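Local atomic coordinates of peruvianin-I (PDB entry 6ORM), a protein that shows cysteine-peptidase activity in the latex of Thevetia peruviana, although it belongs to the germin-like proteins of the cupin superfamily. Residues L54-V59 with N75-L80; L12-S17 with P25-A30; E106-T111 with I128-L133; G83-R88 with H135-V140. One frame throughout, in Å; residues are numbered along the deposited sequence.

Contact 1. Residues L54-V59 with N75-L80. With NAG (2-acetamido-2-deoxy-beta-D-glucopyranose), chain D.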
# COMPACT_ATOMS: atom_id res chain seq x y z
N LEU A 54 -13.58 -29.28 13.73
CA LEU A 54 -13.67 -27.85 13.43
C LEU A 54 -14.71 -27.60 12.35
O LEU A 54 -14.74 -28.31 11.34
CB LEU A 54 -12.31 -27.30 12.99
CG LEU A 54 -12.34 -25.92 12.33
CD1 LEU A 54 -12.69 -24.84 13.34
CD2 LEU A 54 -11.01 -25.61 11.64
N ASN A 55 -15.55 -26.59 12.57
CA ASN A 55 -16.36 -26.02 11.50
C ASN A 55 -15.98 -24.57 11.30
O ASN A 55 -15.95 -23.80 12.27
CB ASN A 55 -17.86 -26.10 11.77
CG ASN A 55 -18.65 -25.35 10.71
OD1 ASN A 55 -18.95 -24.17 10.85
ND2 ASN A 55 -18.95 -26.04 9.62
N VAL A 56 -15.71 -24.19 10.06
CA VAL A 56 -15.50 -22.80 9.68
C VAL A 56 -16.66 -22.36 8.80
O VAL A 56 -16.97 -23.01 7.79
CB VAL A 56 -14.16 -22.60 8.95
CG1 VAL A 56 -13.91 -21.12 8.74
CG2 VAL A 56 -13.02 -23.23 9.74
N THR A 57 -17.30 -21.26 9.18
CA THR A 57 -18.28 -20.58 8.34
C THR A 57 -17.61 -19.31 7.83
O THR A 57 -17.33 -18.40 8.61
CB THR A 57 -19.57 -20.28 9.11
OG1 THR A 57 -20.09 -21.50 9.66
CG2 THR A 57 -20.61 -19.67 8.18
N PHE A 58 -17.36 -19.27 6.53
CA PHE A 58 -16.53 -18.23 5.92
C PHE A 58 -17.37 -17.02 5.52
O PHE A 58 -18.48 -17.16 5.01
CB PHE A 58 -15.82 -18.77 4.68
CG PHE A 58 -14.77 -19.80 4.97
CD1 PHE A 58 -13.50 -19.41 5.35
CD2 PHE A 58 -15.05 -21.15 4.85
CE1 PHE A 58 -12.52 -20.36 5.61
CE2 PHE A 58 -14.08 -22.10 5.11
CZ PHE A 58 -12.82 -21.70 5.49
N VAL A 59 -16.83 -15.83 5.77
CA VAL A 59 -17.38 -14.62 5.19
C VAL A 59 -16.25 -13.83 4.54
O VAL A 59 -15.73 -12.87 5.12
CB VAL A 59 -18.14 -13.75 6.21
CG1 VAL A 59 -18.95 -12.69 5.48
CG2 VAL A 59 -19.05 -14.60 7.08
N ASN A 75 -14.56 -14.75 9.96
CA ASN A 75 -14.89 -16.16 9.91
C ASN A 75 -15.32 -16.62 11.30
O ASN A 75 -14.73 -16.23 12.30
CB ASN A 75 -13.68 -17.00 9.45
CG ASN A 75 -13.26 -16.69 8.02
OD1 ASN A 75 -14.10 -16.37 7.17
ND2 ASN A 75 -11.97 -16.77 7.76
N ARG A 76 -16.36 -17.46 11.34
CA ARG A 76 -16.79 -18.09 12.59
C ARG A 76 -16.23 -19.50 12.65
O ARG A 76 -16.39 -20.28 11.71
CB ARG A 76 -18.31 -18.12 12.70
CG ARG A 76 -18.79 -18.73 14.02
CD ARG A 76 -20.29 -19.00 14.02
NE ARG A 76 -20.68 -19.98 13.02
CZ ARG A 76 -21.92 -20.11 12.54
NH1 ARG A 76 -22.89 -19.33 12.99
NH2 ARG A 76 -22.18 -21.04 11.63
N CYS A 77 -15.59 -19.83 13.77
CA CYS A 77 -15.03 -21.15 13.99
C CYS A 77 -15.70 -21.77 15.20
O CYS A 77 -15.75 -21.16 16.27
CB CYS A 77 -13.51 -21.08 14.19
SG CYS A 77 -12.57 -20.36 12.81
N VAL A 78 -16.22 -22.98 15.03
CA VAL A 78 -16.82 -23.75 16.11
C VAL A 78 -16.03 -25.05 16.26
O VAL A 78 -15.79 -25.75 15.27
CB VAL A 78 -18.31 -24.03 15.86
CG1 VAL A 78 -18.90 -24.88 16.97
CG2 VAL A 78 -19.07 -22.71 15.72
N LEU A 79 -15.63 -25.36 17.49
CA LEU A 79 -14.87 -26.55 17.80
C LEU A 79 -15.71 -27.46 18.68
O LEU A 79 -16.16 -27.04 19.75
CB LEU A 79 -13.55 -26.20 18.50
CG LEU A 79 -12.46 -25.54 17.67
CD1 LEU A 79 -11.33 -25.05 18.56
CD2 LEU A 79 -11.93 -26.51 16.62
N LEU A 80 -15.92 -28.70 18.23
CA LEU A 80 -16.52 -29.71 19.07
C LEU A 80 -15.61 -29.97 20.27
O LEU A 80 -14.44 -29.58 20.28
CB LEU A 80 -16.73 -31.00 18.28
CG LEU A 80 -17.71 -30.91 17.11
CD1 LEU A 80 -17.66 -32.18 16.27
CD2 LEU A 80 -19.12 -30.65 17.61
C1 NAG D . -19.63 -25.42 8.52
C2 NAG D . -19.66 -26.30 7.29
C3 NAG D . -20.06 -25.46 6.08
C4 NAG D . -21.33 -24.67 6.35
C5 NAG D . -21.28 -23.96 7.70
C6 NAG D . -22.60 -23.34 8.10
C7 NAG D . -18.19 -28.26 7.13
C8 NAG D . -16.79 -28.74 6.88
N2 NAG D . -18.37 -26.93 7.06
O3 NAG D . -20.24 -26.32 4.96
O4 NAG D . -21.47 -23.66 5.36
O5 NAG D . -20.91 -24.88 8.75
O6 NAG D . -23.61 -24.31 8.32
O7 NAG D . -19.11 -29.03 7.39
O HOH W 1 -18.55 -21.93 12.30
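The Arg76 side chain runs beside that of Thr57, pointing the same way, and guanidinium NH2 gives a hydrogen bond of 2.9 Å to Thr57 OG1, 32° out of the guanidinium plane. At the edge and in plane is a water that accepts from Arg76 NE at 3.0 Å. C6 of the sugar is at the edge too. NH2 has a further partner in Gln44 O, so the group is fixed at several points. A bend at chi3 (64°) places NE where it meets the water.
The Phe58 ring carries Val56 CG1 on one face, toward the rim. Asn75 OD1 comes obliquely to the ring, 3.6 Å from Phe58 CD1, and the amide stands at 80° to it. The same OD1 accepts from Val59 N at 3.1 Å, tying that backbone to Asn75.
On the Leu54 side of the sheet, Leu54 CB meets Leu79 CD2 at 3.7 Å. Between these side-chain layers, Asn55 and Val78 exchange two backbone hydrogen bonds, as do Thr57 and Arg76.
Asn55 ND2 is bonded to the sugar C1 and gives a hydrogen bond to Gly48 O. Asn55-Val56-Thr57 is an N-glycosylation sequon, on the strand that is outermost in this chain's antiparallel cupin sheet.

Contact 2. Residues L12-S17 with P25-A30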
# COMPACT_ATOMS: atom_id res chain seq x y z
N LEU A 12 -19.56 -4.27 -5.51
CA LEU A 12 -20.02 -5.61 -5.14
C LEU A 12 -19.46 -6.64 -6.10
O LEU A 12 -19.59 -6.51 -7.32
CB LEU A 12 -21.55 -5.67 -5.14
CG LEU A 12 -22.34 -4.53 -4.50
CD1 LEU A 12 -23.82 -4.84 -4.62
CD2 LEU A 12 -21.94 -4.35 -3.05
N ALA A 13 -18.85 -7.69 -5.54
CA ALA A 13 -18.29 -8.75 -6.36
C ALA A 13 -19.36 -9.35 -7.27
O ALA A 13 -20.43 -9.76 -6.82
CB ALA A 13 -17.69 -9.84 -5.46
N ASP A 14 -19.06 -9.38 -8.57
CA ASP A 14 -19.87 -10.12 -9.53
C ASP A 14 -19.33 -11.54 -9.55
O ASP A 14 -18.35 -11.84 -10.23
CB ASP A 14 -19.81 -9.48 -10.92
CG ASP A 14 -20.67 -10.21 -11.94
OD1 ASP A 14 -21.32 -11.22 -11.58
OD2 ASP A 14 -20.69 -9.78 -13.11
N LEU A 15 -19.96 -12.42 -8.77
CA LEU A 15 -19.46 -13.79 -8.62
C LEU A 15 -19.72 -14.68 -9.82
O LEU A 15 -19.13 -15.77 -9.88
CB LEU A 15 -20.07 -14.42 -7.37
CG LEU A 15 -19.75 -13.68 -6.08
CD1 LEU A 15 -20.43 -14.36 -4.90
CD2 LEU A 15 -18.25 -13.60 -5.87
N ASN A 16 -20.59 -14.30 -10.74
CA ASN A 16 -20.81 -15.09 -11.94
C ASN A 16 -20.21 -14.43 -13.17
O ASN A 16 -20.57 -14.80 -14.31
CB ASN A 16 -22.31 -15.36 -12.12
CG ASN A 16 -22.84 -16.28 -11.05
OD1 ASN A 16 -22.35 -17.40 -10.89
ND2 ASN A 16 -23.85 -15.82 -10.30
N SER A 17 -19.26 -13.52 -12.99
CA SER A 17 -18.58 -12.92 -14.12
C SER A 17 -17.69 -13.97 -14.78
O SER A 17 -17.11 -14.82 -14.10
CB SER A 17 -17.74 -11.72 -13.68
OG SER A 17 -16.90 -11.26 -14.73
N PRO A 25 -14.32 -8.67 -10.47
CA PRO A 25 -15.07 -7.61 -11.15
C PRO A 25 -16.33 -7.30 -10.36
O PRO A 25 -16.79 -8.09 -9.53
CB PRO A 25 -15.40 -8.20 -12.53
CG PRO A 25 -15.09 -9.64 -12.45
CD PRO A 25 -14.25 -9.92 -11.24
N CYS A 26 -16.91 -6.14 -10.63
CA CYS A 26 -18.02 -5.67 -9.82
C CYS A 26 -19.30 -5.59 -10.64
O CYS A 26 -19.28 -5.48 -11.87
CB CYS A 26 -17.71 -4.29 -9.22
SG CYS A 26 -16.09 -4.14 -8.48
N ARG A 27 -20.42 -5.67 -9.93
CA ARG A 27 -21.70 -5.31 -10.49
C ARG A 27 -21.83 -3.79 -10.56
O ARG A 27 -21.10 -3.05 -9.90
CB ARG A 27 -22.83 -5.92 -9.67
CG ARG A 27 -22.72 -7.42 -9.55
CD ARG A 27 -23.88 -8.01 -8.79
NE ARG A 27 -23.42 -8.87 -7.71
CZ ARG A 27 -23.98 -8.91 -6.50
NH1 ARG A 27 -25.02 -8.14 -6.23
NH2 ARG A 27 -23.50 -9.72 -5.58
N ASN A 28 -22.77 -3.34 -11.38
CA ASN A 28 -23.07 -1.92 -11.52
C ASN A 28 -23.46 -1.33 -10.17
O ASN A 28 -24.51 -1.68 -9.63
CB ASN A 28 -24.19 -1.72 -12.55
CG ASN A 28 -24.46 -0.26 -12.86
OD1 ASN A 28 -23.96 0.64 -12.18
ND2 ASN A 28 -25.25 -0.02 -13.90
N PRO A 29 -22.65 -0.42 -9.61
CA PRO A 29 -22.96 0.12 -8.28
C PRO A 29 -24.30 0.83 -8.22
O PRO A 29 -24.89 0.92 -7.13
CB PRO A 29 -21.80 1.10 -8.01
CG PRO A 29 -20.75 0.77 -9.01
CD PRO A 29 -21.43 0.16 -10.19
N ALA A 30 -24.81 1.33 -9.35
CA ALA A 30 -26.12 1.96 -9.37
C ALA A 30 -27.23 0.96 -9.06
O ALA A 30 -28.33 1.38 -8.68
CB ALA A 30 -26.37 2.62 -10.72
O HOH W 2 -21.21 -2.54 -7.05
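Ala13 and Cys26 form a single backbone bridge, flanked by two hydrogen bonds: Arg27 N to Leu12 O at 2.9 Å and Asp14 N to Pro25 O at 2.8 Å. A water extends the pairing, accepting from Leu12 N and donating to Arg27 O.
Arg27 carries most of the side-chain contact. Its CG packs on Asp14 CB at 3.8 Å. Chi3 of -128° brings NE within 3.2 Å of Ala13 O, and NH2 also reaches that oxygen; both bonds are weak. Leu12 CB lies over the centre of one guanidinium face, 4.3 Å above the plane. NH1 has a long, weak ion pair with Asp36. An alanine in place of Arg27 would probably leave Ala13 O without two weak donors and Asp36 without its weak charged mate, and open a gap beside Leu12 and Asp14.
Ser17 OG touches Pro25 CG at 3.3 Å and is hydrogen-bonded to Leu19 N. Asp14 OD1 accepts from Asn16 N in an Asx turn.
A disulfide ties Cys26 to Cys11. Both segments lie in the long loop region before strand 38-39. Pro65 and Ala66 of another loop border them, and Ile21 and Phe20 of a third subunit pack on Cys26, Asn28 and Pro29.

Contact 3. Residues E106-T111 with I128-L133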
# COMPACT_ATOMS: atom_id res chain seq x y z
N GLU A 106 -5.15 -20.82 22.30
CA GLU A 106 -4.85 -20.14 21.06
C GLU A 106 -3.37 -19.75 21.06
O GLU A 106 -2.89 -19.14 22.01
CB GLU A 106 -5.73 -18.89 20.89
CG GLU A 106 -5.51 -18.12 19.61
CD GLU A 106 -6.17 -18.76 18.41
OE1 GLU A 106 -7.19 -19.46 18.60
OE2 GLU A 106 -5.67 -18.57 17.28
N GLY A 107 -2.65 -20.12 20.00
CA GLY A 107 -1.24 -19.79 19.92
C GLY A 107 -0.76 -19.61 18.50
O GLY A 107 -1.36 -20.13 17.55
N PHE A 108 0.34 -18.87 18.36
CA PHE A 108 1.05 -18.75 17.09
C PHE A 108 2.55 -18.88 17.35
O PHE A 108 3.04 -18.66 18.46
CB PHE A 108 0.73 -17.44 16.36
CG PHE A 108 1.43 -16.22 16.93
CD1 PHE A 108 2.70 -15.86 16.50
CD2 PHE A 108 0.79 -15.42 17.86
CE1 PHE A 108 3.33 -14.74 17.01
CE2 PHE A 108 1.42 -14.30 18.38
CZ PHE A 108 2.70 -13.96 17.95
N TYR A 109 3.28 -19.26 16.29
CA TYR A 109 4.73 -19.38 16.32
C TYR A 109 5.35 -18.24 15.52
O TYR A 109 4.91 -17.95 14.41
CB TYR A 109 5.18 -20.72 15.74
CG TYR A 109 4.59 -21.94 16.42
CD1 TYR A 109 3.32 -22.39 16.09
CD2 TYR A 109 5.31 -22.64 17.38
CE1 TYR A 109 2.78 -23.50 16.71
CE2 TYR A 109 4.78 -23.75 18.00
CZ TYR A 109 3.51 -24.17 17.66
OH TYR A 109 2.97 -25.28 18.28
N SER A 110 6.38 -17.61 16.09
CA SER A 110 7.09 -16.56 15.38
C SER A 110 8.08 -17.17 14.39
O SER A 110 8.33 -18.37 14.36
CB SER A 110 7.81 -15.65 16.37
OG SER A 110 9.03 -16.23 16.81
N THR A 111 8.67 -16.30 13.56
CA THR A 111 9.71 -16.71 12.63
C THR A 111 11.08 -16.81 13.28
O THR A 111 12.07 -17.08 12.59
CB THR A 111 9.77 -15.75 11.44
OG1 THR A 111 10.04 -14.42 11.91
CG2 THR A 111 8.46 -15.76 10.66
N ILE A 128 -4.31 -11.78 18.94
CA ILE A 128 -3.90 -11.29 17.63
C ILE A 128 -2.86 -12.23 17.05
O ILE A 128 -1.90 -12.61 17.73
CB ILE A 128 -3.39 -9.84 17.71
CG1 ILE A 128 -3.02 -9.33 16.31
CG2 ILE A 128 -2.21 -9.71 18.68
CD1 ILE A 128 -4.23 -9.08 15.42
N ILE A 129 -3.07 -12.64 15.80
CA ILE A 129 -2.15 -13.49 15.05
C ILE A 129 -1.53 -12.64 13.94
O ILE A 129 -2.26 -12.16 13.06
CB ILE A 129 -2.87 -14.71 14.45
CG1 ILE A 129 -3.30 -15.68 15.55
CG2 ILE A 129 -1.98 -15.42 13.43
CD1 ILE A 129 -4.75 -16.04 15.48
N PRO A 130 -0.22 -12.42 13.94
CA PRO A 130 0.41 -11.66 12.86
C PRO A 130 0.24 -12.36 11.53
O PRO A 130 0.03 -13.58 11.49
CB PRO A 130 1.89 -11.60 13.28
CG PRO A 130 1.88 -11.85 14.76
CD PRO A 130 0.73 -12.77 15.01
N PRO A 131 0.33 -11.63 10.41
CA PRO A 131 -0.01 -12.22 9.11
C PRO A 131 0.92 -13.37 8.73
O PRO A 131 2.14 -13.27 8.85
CB PRO A 131 0.13 -11.04 8.14
CG PRO A 131 1.04 -10.08 8.84
CD PRO A 131 0.71 -10.22 10.29
N GLY A 132 0.31 -14.47 8.27
CA GLY A 132 1.05 -15.57 7.70
C GLY A 132 1.66 -16.53 8.70
O GLY A 132 2.20 -17.57 8.28
N LEU A 133 1.59 -16.23 9.99
CA LEU A 133 2.30 -17.03 10.99
C LEU A 133 1.48 -18.26 11.36
O LEU A 133 0.25 -18.20 11.49
CB LEU A 133 2.61 -16.20 12.23
CG LEU A 133 3.56 -15.02 12.03
CD1 LEU A 133 4.08 -14.52 13.38
CD2 LEU A 133 4.72 -15.40 11.11
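Pro130 pushes CD into the middle of one face of the Phe108 ring. The carbon stands 3.6 Å from the ring centroid and only 6° off the normal, a CH-pi contact over the face. The pyrrolidine crosses the aromatic side chain at about a right angle, and its CG reaches on to the far end of the ring near CZ. The ring takes this place because Phe108 CG sits between the backbone N and the carbonyl carbon (chi1 77°), a crowded position.
Leu133 closes another flank. Its CD1 comes obliquely to the ring, 3.7 Å from Phe108 CD1. The other branch, CD2, meets Thr111 CG2 at 3.8 Å. The leucine thus fills the hollow between ring and threonine, with its CB against Tyr109 O at 3.6 Å. Ile128 O approaches the ring obliquely on the CE2 side.
No hydrogen bond joins the two segments. Strands 104-109 and 126-129 belong to different sheets of the cupin fold, and side chains fill the space between them. The turn from Pro130 to Leu133 is type II, with Gly132 at positive phi. It brings proline and leucine round to the same ring.
Toward the other end, Ile129 CD1 butts against Glu106 OE2 at 3.2 Å. The other carboxylate oxygen, OE1, is hydrogen-bonded to Thr137 OG1. Tyr117 also meets the Phe108 ring, and Phe37 of a second subunit packs against it edge-to-face. Asp9 OD2 of that subunit is hydrogen-bonded to Thr111 OG1.

Contact 4. Residues G83-R88 with H135-V140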
# COMPACT_ATOMS: atom_id res chain seq x y z
N GLY A 83 -11.96 -30.84 19.92
CA GLY A 83 -11.61 -30.41 18.59
C GLY A 83 -10.44 -29.45 18.57
O GLY A 83 -10.13 -28.78 19.55
N SER A 84 -9.78 -29.40 17.42
CA SER A 84 -8.66 -28.50 17.22
C SER A 84 -8.58 -28.15 15.74
O SER A 84 -9.13 -28.84 14.89
CB SER A 84 -7.35 -29.10 17.72
OG SER A 84 -6.65 -29.76 16.68
N THR A 85 -7.87 -27.06 15.46
CA THR A 85 -7.73 -26.56 14.10
C THR A 85 -6.58 -27.20 13.34
O THR A 85 -6.49 -27.00 12.13
CB THR A 85 -7.50 -25.04 14.12
OG1 THR A 85 -6.27 -24.77 14.82
CG2 THR A 85 -8.64 -24.33 14.82
N GLN A 86 -5.72 -27.95 14.03
CA GLN A 86 -4.42 -28.36 13.51
C GLN A 86 -3.59 -27.09 13.31
O GLN A 86 -4.02 -26.00 13.71
CB GLN A 86 -4.53 -29.17 12.21
CG GLN A 86 -5.69 -30.17 12.18
CD GLN A 86 -5.60 -31.24 13.26
OE1 GLN A 86 -4.94 -32.26 13.08
NE2 GLN A 86 -6.28 -31.01 14.38
N PHE A 87 -2.39 -27.21 12.77
CA PHE A 87 -1.56 -26.04 12.52
C PHE A 87 -1.97 -25.39 11.20
O PHE A 87 -1.98 -26.05 10.16
CB PHE A 87 -0.09 -26.43 12.52
CG PHE A 87 0.37 -27.02 13.83
CD1 PHE A 87 0.44 -26.24 14.97
CD2 PHE A 87 0.71 -28.36 13.91
CE1 PHE A 87 0.86 -26.78 16.17
CE2 PHE A 87 1.13 -28.90 15.11
CZ PHE A 87 1.20 -28.11 16.25
N ARG A 88 -2.28 -24.10 11.25
CA ARG A 88 -2.82 -23.40 10.09
C ARG A 88 -2.15 -22.05 9.93
O ARG A 88 -1.56 -21.51 10.87
CB ARG A 88 -4.34 -23.23 10.19
CG ARG A 88 -5.12 -24.53 10.00
CD ARG A 88 -6.62 -24.32 9.99
NE ARG A 88 -7.34 -25.58 10.16
CZ ARG A 88 -8.15 -26.11 9.25
NH1 ARG A 88 -8.38 -25.47 8.11
NH2 ARG A 88 -8.75 -27.26 9.48
N HIS A 135 -0.37 -20.99 13.35
CA HIS A 135 -1.17 -20.85 14.56
C HIS A 135 -2.08 -22.06 14.71
O HIS A 135 -2.17 -22.92 13.84
CB HIS A 135 -1.98 -19.55 14.54
CG HIS A 135 -2.95 -19.45 13.41
ND1 HIS A 135 -2.62 -18.91 12.19
CD2 HIS A 135 -4.25 -19.82 13.32
CE1 HIS A 135 -3.68 -18.95 11.39
NE2 HIS A 135 -4.68 -19.50 12.05
N PHE A 136 -2.77 -22.10 15.85
CA PHE A 136 -3.67 -23.20 16.16
C PHE A 136 -4.68 -22.76 17.21
O PHE A 136 -4.46 -21.78 17.93
CB PHE A 136 -2.91 -24.43 16.66
CG PHE A 136 -2.18 -24.20 17.96
CD1 PHE A 136 -2.82 -24.35 19.18
CD2 PHE A 136 -0.84 -23.85 17.96
CE1 PHE A 136 -2.15 -24.13 20.36
CE2 PHE A 136 -0.17 -23.63 19.14
CZ PHE A 136 -0.82 -23.77 20.35
N THR A 137 -5.78 -23.50 17.29
CA THR A 137 -6.73 -23.40 18.37
C THR A 137 -7.11 -24.80 18.83
O THR A 137 -7.33 -25.69 18.00
CB THR A 137 -8.00 -22.64 17.95
OG1 THR A 137 -7.64 -21.43 17.27
CG2 THR A 137 -8.84 -22.30 19.16
N VAL A 138 -7.15 -25.00 20.15
CA VAL A 138 -7.58 -26.26 20.74
C VAL A 138 -8.70 -25.97 21.73
O VAL A 138 -8.59 -25.04 22.53
CB VAL A 138 -6.42 -27.02 21.42
CG1 VAL A 138 -6.92 -28.33 22.03
CG2 VAL A 138 -5.29 -27.27 20.44
N ASN A 139 -9.76 -26.76 21.67
CA ASN A 139 -10.87 -26.67 22.62
C ASN A 139 -10.46 -27.33 23.93
O ASN A 139 -10.22 -28.54 23.98
CB ASN A 139 -12.11 -27.34 22.03
CG ASN A 139 -13.35 -27.13 22.87
OD1 ASN A 139 -13.29 -26.62 23.99
ND2 ASN A 139 -14.50 -27.52 22.33
N VAL A 140 -10.36 -26.53 25.00
CA VAL A 140 -9.99 -27.04 26.32
C VAL A 140 -11.12 -26.89 27.33
O VAL A 140 -10.93 -27.19 28.51
CB VAL A 140 -8.70 -26.37 26.83
CG1 VAL A 140 -7.53 -26.73 25.93
CG2 VAL A 140 -8.87 -24.86 26.92
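Thr85 and Thr137 form the tight part of the contact. Thr85 OG1 accepts from Thr137 N at 2.8 Å and donates to Gln86 O at 2.8 Å, on a lone pair of that carbonyl. Chi1 of 62° sets OG1 between the backbone N and the carbonyl carbon, and the hydroxyl is held by two bonds, one accepted and one donated. CG2 lies against Thr137 CB at 3.6 Å. The backbones add Thr85 N to Thr137 O, and Asn139 N to Gly83 O. An alanine in place of Thr85 would probably leave Thr137 N without its acceptor, Gln86 O without this donor, and a gap beside Thr137 CB.
The antiparallel register shifts by one residue between Ser84 and Arg88. Beyond the shift, Arg88 and His135 pair through two backbone hydrogen bonds of 2.8 Å each, Arg88 N to His135 O and His135 N to Arg88 O. Arg88 O also stands 3.1 Å above one face of the His135 ring, toward its rim. ND1 of that ring is hydrogen-bonded to Leu133 O.
The looser side holds the partly exposed Phe87 and Val138, which meet the buried Phe136 and Ser84 by a few carbon contacts. Phe87 and Phe136 point the same way, with centroids 5.9 Å apart and planes at 89°. Ser84 CB meets Val138 CG2.
Arg88 NE donates to Thr85 O at 2.6 Å, close to the guanidinium plane, so the guanidinium is tied to its own segment. Arg88 and Asn90 probably stand where germins have metal-ligand histidines, with His135 kept, so a germin-type metal site is probably not formed.

Contacts 1, 3 and 4 lie within the cupin family region, and contact 4 joins the other two. Toward contact 1, Leu54 CD2 packs on Arg88 NH2 at 3.5 Å, and Asn139 ND2 reaches Leu80 O in a weak bond. Toward contact 3, Gly107 O is 3.0 Å from Phe136 N, a probable hydrogen bond between neighbouring strands. The centres of contacts 1 and 4 are about 12 Å apart, those of 3 and 4 about 13 Å. Contact 2 stands apart, its centre about 27 Å from that of contact 1 and about 36 Å from that of contact 4. One glycan is attached within contact 1, at Asn55. The Asn139 side chain of contact 4 is about 8 Å from a bound sugar.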